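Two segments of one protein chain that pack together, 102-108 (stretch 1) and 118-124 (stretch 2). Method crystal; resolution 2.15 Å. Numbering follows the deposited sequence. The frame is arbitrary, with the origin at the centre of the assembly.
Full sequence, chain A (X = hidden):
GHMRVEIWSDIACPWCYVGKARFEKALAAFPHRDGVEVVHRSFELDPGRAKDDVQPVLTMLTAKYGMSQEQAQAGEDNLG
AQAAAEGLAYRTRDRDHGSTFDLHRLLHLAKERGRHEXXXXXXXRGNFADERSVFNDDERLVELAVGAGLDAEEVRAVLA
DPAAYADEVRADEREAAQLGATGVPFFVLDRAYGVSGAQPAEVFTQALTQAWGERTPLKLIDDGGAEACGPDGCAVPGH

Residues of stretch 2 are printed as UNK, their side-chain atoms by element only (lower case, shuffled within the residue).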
# COMPACT_ATOMS: atom_id res chain seq x y z
N ASP A 102 7.06 -2.10 -19.65
CA ASP A 102 5.71 -2.64 -19.76
C ASP A 102 5.41 -3.75 -18.74
O ASP A 102 4.28 -3.84 -18.21
CB ASP A 102 5.46 -3.13 -21.19
CG ASP A 102 5.34 -1.96 -22.17
OD1 ASP A 102 4.93 -0.88 -21.70
OD2 ASP A 102 5.66 -2.09 -23.37
N LEU A 103 6.42 -4.56 -18.44
CA LEU A 103 6.26 -5.53 -17.38
C LEU A 103 5.93 -4.82 -16.08
O LEU A 103 5.04 -5.21 -15.35
CB LEU A 103 7.55 -6.36 -17.24
CG LEU A 103 7.75 -7.54 -18.20
CD1 LEU A 103 7.97 -7.07 -19.63
CD2 LEU A 103 8.95 -8.33 -17.76
N HIS A 104 6.65 -3.74 -15.79
CA HIS A 104 6.41 -3.01 -14.57
C HIS A 104 5.02 -2.36 -14.52
O HIS A 104 4.40 -2.34 -13.46
CB HIS A 104 7.53 -2.00 -14.29
CG HIS A 104 8.79 -2.65 -13.81
ND1 HIS A 104 8.91 -3.19 -12.54
CD2 HIS A 104 9.99 -2.87 -14.43
CE1 HIS A 104 10.13 -3.69 -12.39
NE2 HIS A 104 10.81 -3.50 -13.51
N ARG A 105 4.56 -1.83 -15.65
CA ARG A 105 3.20 -1.27 -15.73
C ARG A 105 2.16 -2.34 -15.41
O ARG A 105 1.22 -2.10 -14.62
CB ARG A 105 2.93 -0.64 -17.10
CG ARG A 105 3.87 0.56 -17.37
CD ARG A 105 3.40 1.43 -18.52
NE ARG A 105 3.32 0.69 -19.80
CZ ARG A 105 2.18 0.34 -20.41
NH1 ARG A 105 0.98 0.61 -19.88
NH2 ARG A 105 2.23 -0.28 -21.56
N LEU A 106 2.37 -3.54 -15.96
CA LEU A 106 1.51 -4.68 -15.67
C LEU A 106 1.62 -5.16 -14.24
O LEU A 106 0.63 -5.65 -13.70
CB LEU A 106 1.75 -5.85 -16.63
CG LEU A 106 1.24 -5.71 -18.06
CD1 LEU A 106 1.68 -6.99 -18.77
CD2 LEU A 106 -0.30 -5.52 -18.16
N LEU A 107 2.81 -5.03 -13.62
CA LEU A 107 2.92 -5.35 -12.20
C LEU A 107 2.03 -4.41 -11.36
O LEU A 107 1.51 -4.82 -10.32
CB LEU A 107 4.36 -5.33 -11.70
CG LEU A 107 5.21 -6.52 -12.20
CD1 LEU A 107 6.71 -6.24 -12.05
CD2 LEU A 107 4.85 -7.81 -11.42
N HIS A 108 1.90 -3.17 -11.79
CA HIS A 108 1.03 -2.22 -11.12
C HIS A 108 -0.45 -2.52 -11.35
O HIS A 108 -1.21 -2.45 -10.42
CB HIS A 108 1.41 -0.76 -11.45
CG HIS A 108 2.57 -0.27 -10.65
ND1 HIS A 108 2.43 0.46 -9.50
CD2 HIS A 108 3.90 -0.50 -10.78
CE1 HIS A 108 3.62 0.71 -8.98
NE2 HIS A 108 4.53 0.14 -9.75
N UNK A 118 1.96 -12.85 -7.26
CA UNK A 118 1.71 -13.85 -8.31
C UNK A 118 2.23 -13.41 -9.67
O UNK A 118 2.82 -14.21 -10.40
c UNK A 118 0.20 -14.23 -8.38
N UNK A 119 2.06 -12.16 -10.06
CA UNK A 119 2.56 -11.76 -11.37
C UNK A 119 4.09 -11.54 -11.34
O UNK A 119 4.81 -11.82 -12.32
c UNK A 119 1.50 -8.71 -13.69
c UNK A 119 1.84 -10.51 -11.90
c UNK A 119 1.89 -11.17 -14.35
c UNK A 119 2.18 -10.06 -13.33
N UNK A 120 4.57 -11.04 -10.20
CA UNK A 120 6.02 -10.88 -10.02
C UNK A 120 6.75 -12.23 -10.19
O UNK A 120 7.69 -12.36 -10.99
c UNK A 120 7.86 -9.34 -6.91
c UNK A 120 6.30 -10.20 -8.68
c UNK A 120 8.44 -9.01 -9.41
c UNK A 120 7.75 -9.91 -8.34
N UNK A 121 6.28 -13.25 -9.47
CA UNK A 121 6.84 -14.60 -9.61
C UNK A 121 6.65 -15.16 -11.00
O UNK A 121 7.55 -15.81 -11.48
c UNK A 121 6.29 -15.57 -8.59
c UNK A 121 6.74 -15.26 -7.19
o UNK A 121 7.88 -14.76 -6.98
o UNK A 121 5.95 -15.55 -6.26
N UNK A 122 5.53 -14.86 -11.67
CA UNK A 122 5.35 -15.31 -13.05
C UNK A 122 6.35 -14.69 -13.98
O UNK A 122 6.87 -15.35 -14.85
c UNK A 122 3.94 -15.01 -13.56
N UNK A 123 6.52 -13.37 -13.89
CA UNK A 123 7.46 -12.70 -14.74
C UNK A 123 8.91 -13.20 -14.51
O UNK A 123 9.66 -13.37 -15.49
c UNK A 123 7.37 -11.14 -14.60
c UNK A 123 3.91 -9.38 -16.63
c UNK A 123 4.69 -8.61 -15.74
c UNK A 123 6.15 -10.53 -15.29
c UNK A 123 4.20 -10.73 -16.84
c UNK A 123 5.34 -11.30 -16.18
c UNK A 123 5.81 -9.18 -15.08
N UNK A 124 9.29 -13.41 -13.24
CA UNK A 124 10.62 -13.95 -12.89
C UNK A 124 10.83 -15.32 -13.48
O UNK A 124 11.91 -15.58 -14.08
c UNK A 124 11.09 -11.34 -8.74
c UNK A 124 12.58 -10.75 -10.56
o UNK A 124 12.38 -9.35 -8.63
c UNK A 124 11.23 -12.78 -10.68
c UNK A 124 12.18 -11.90 -11.25
c UNK A 124 12.02 -10.48 -9.32
c UNK A 124 10.81 -14.04 -11.38
c UNK A 124 10.71 -12.48 -9.41

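Position 118 has one side-chain carbon and nothing beyond it. Its CA-to-CB bond points sideways, and the side chain makes no contact with stretch 1. A lone CB means alanine, Ala118.

Position 119 has four side-chain carbons, forked at the second. Its CA-to-CB bond points toward stretch 1. One carbon of the fork comes close to the backbone oxygen of Leu106, and the carbon at the fork lies near the end of Leu107. Four carbons with this branching make leucine, Leu119. With chi1 t and chi2 p, its CD2 sits 3.2 Å from Leu106 O and 4.1 Å from Leu106 CB. Its CG is 4.0 Å from Leu107 CD2.

Position 120 also has four carbons forked at the second. Its CA-to-CB bond points sideways. Its CB lies 3.9 Å from Leu107 CD2, and that same CD2 is 3.5 Å from the backbone N of position 120. The pattern is again leucine, Leu120, with chi1 t and chi2 p.

Position 121 has two side-chain carbons, the second carrying two oxygens. Its CA-to-CB bond points away, and it touches nothing on stretch 1. A carboxylate one carbon beyond CB identifies Asp121, which is partly exposed.

Position 122 has a single carbon, which makes no contact with stretch 1. It is Ala122, buried but outside this contact.

Position 123 has one carbon followed by a ring of six carbons, with no oxygen. Its CA-to-CB bond points toward stretch 1, and the side chain meets Leu103, Leu106 and Leu107. A bare six-membered ring is phenylalanine, Phe123. Leu103 CG lies over one face of the ring, 4.3 Å from its centroid, in a CH-pi contact. Leu106 CD1 approaches the ring edge, 3.9 Å from Phe123 CZ. Leu107 CG is 4.0 Å from Phe123 CD2.

Position 124 has one carbon, a six-carbon ring and one oxygen on that ring. It makes no contact with stretch 1. The oxygen carried by the ring makes it Tyr124.

The two helices run nearly antiparallel, at 155°, with axes 9.9 Å apart at closest approach. The CA atoms of Leu107 and Leu119 are nearest neighbours at 6.5 Å, and those of Leu103 and Phe123 at 7.7 Å; the pairs are about one turn apart. No hydrogen bond or salt bridge crosses between the stretches; the contact is apolar packing that buries 303 Å² in total. Phe123 has the largest covered area and Leu107 the next. Within stretch 1, Asp102 and Arg105 form a salt bridge, with Arg105 NH2 2.8 Å from Asp102 OD1; neither residue touches stretch 2.

Stretch 2 (118-124) ALLDAFY
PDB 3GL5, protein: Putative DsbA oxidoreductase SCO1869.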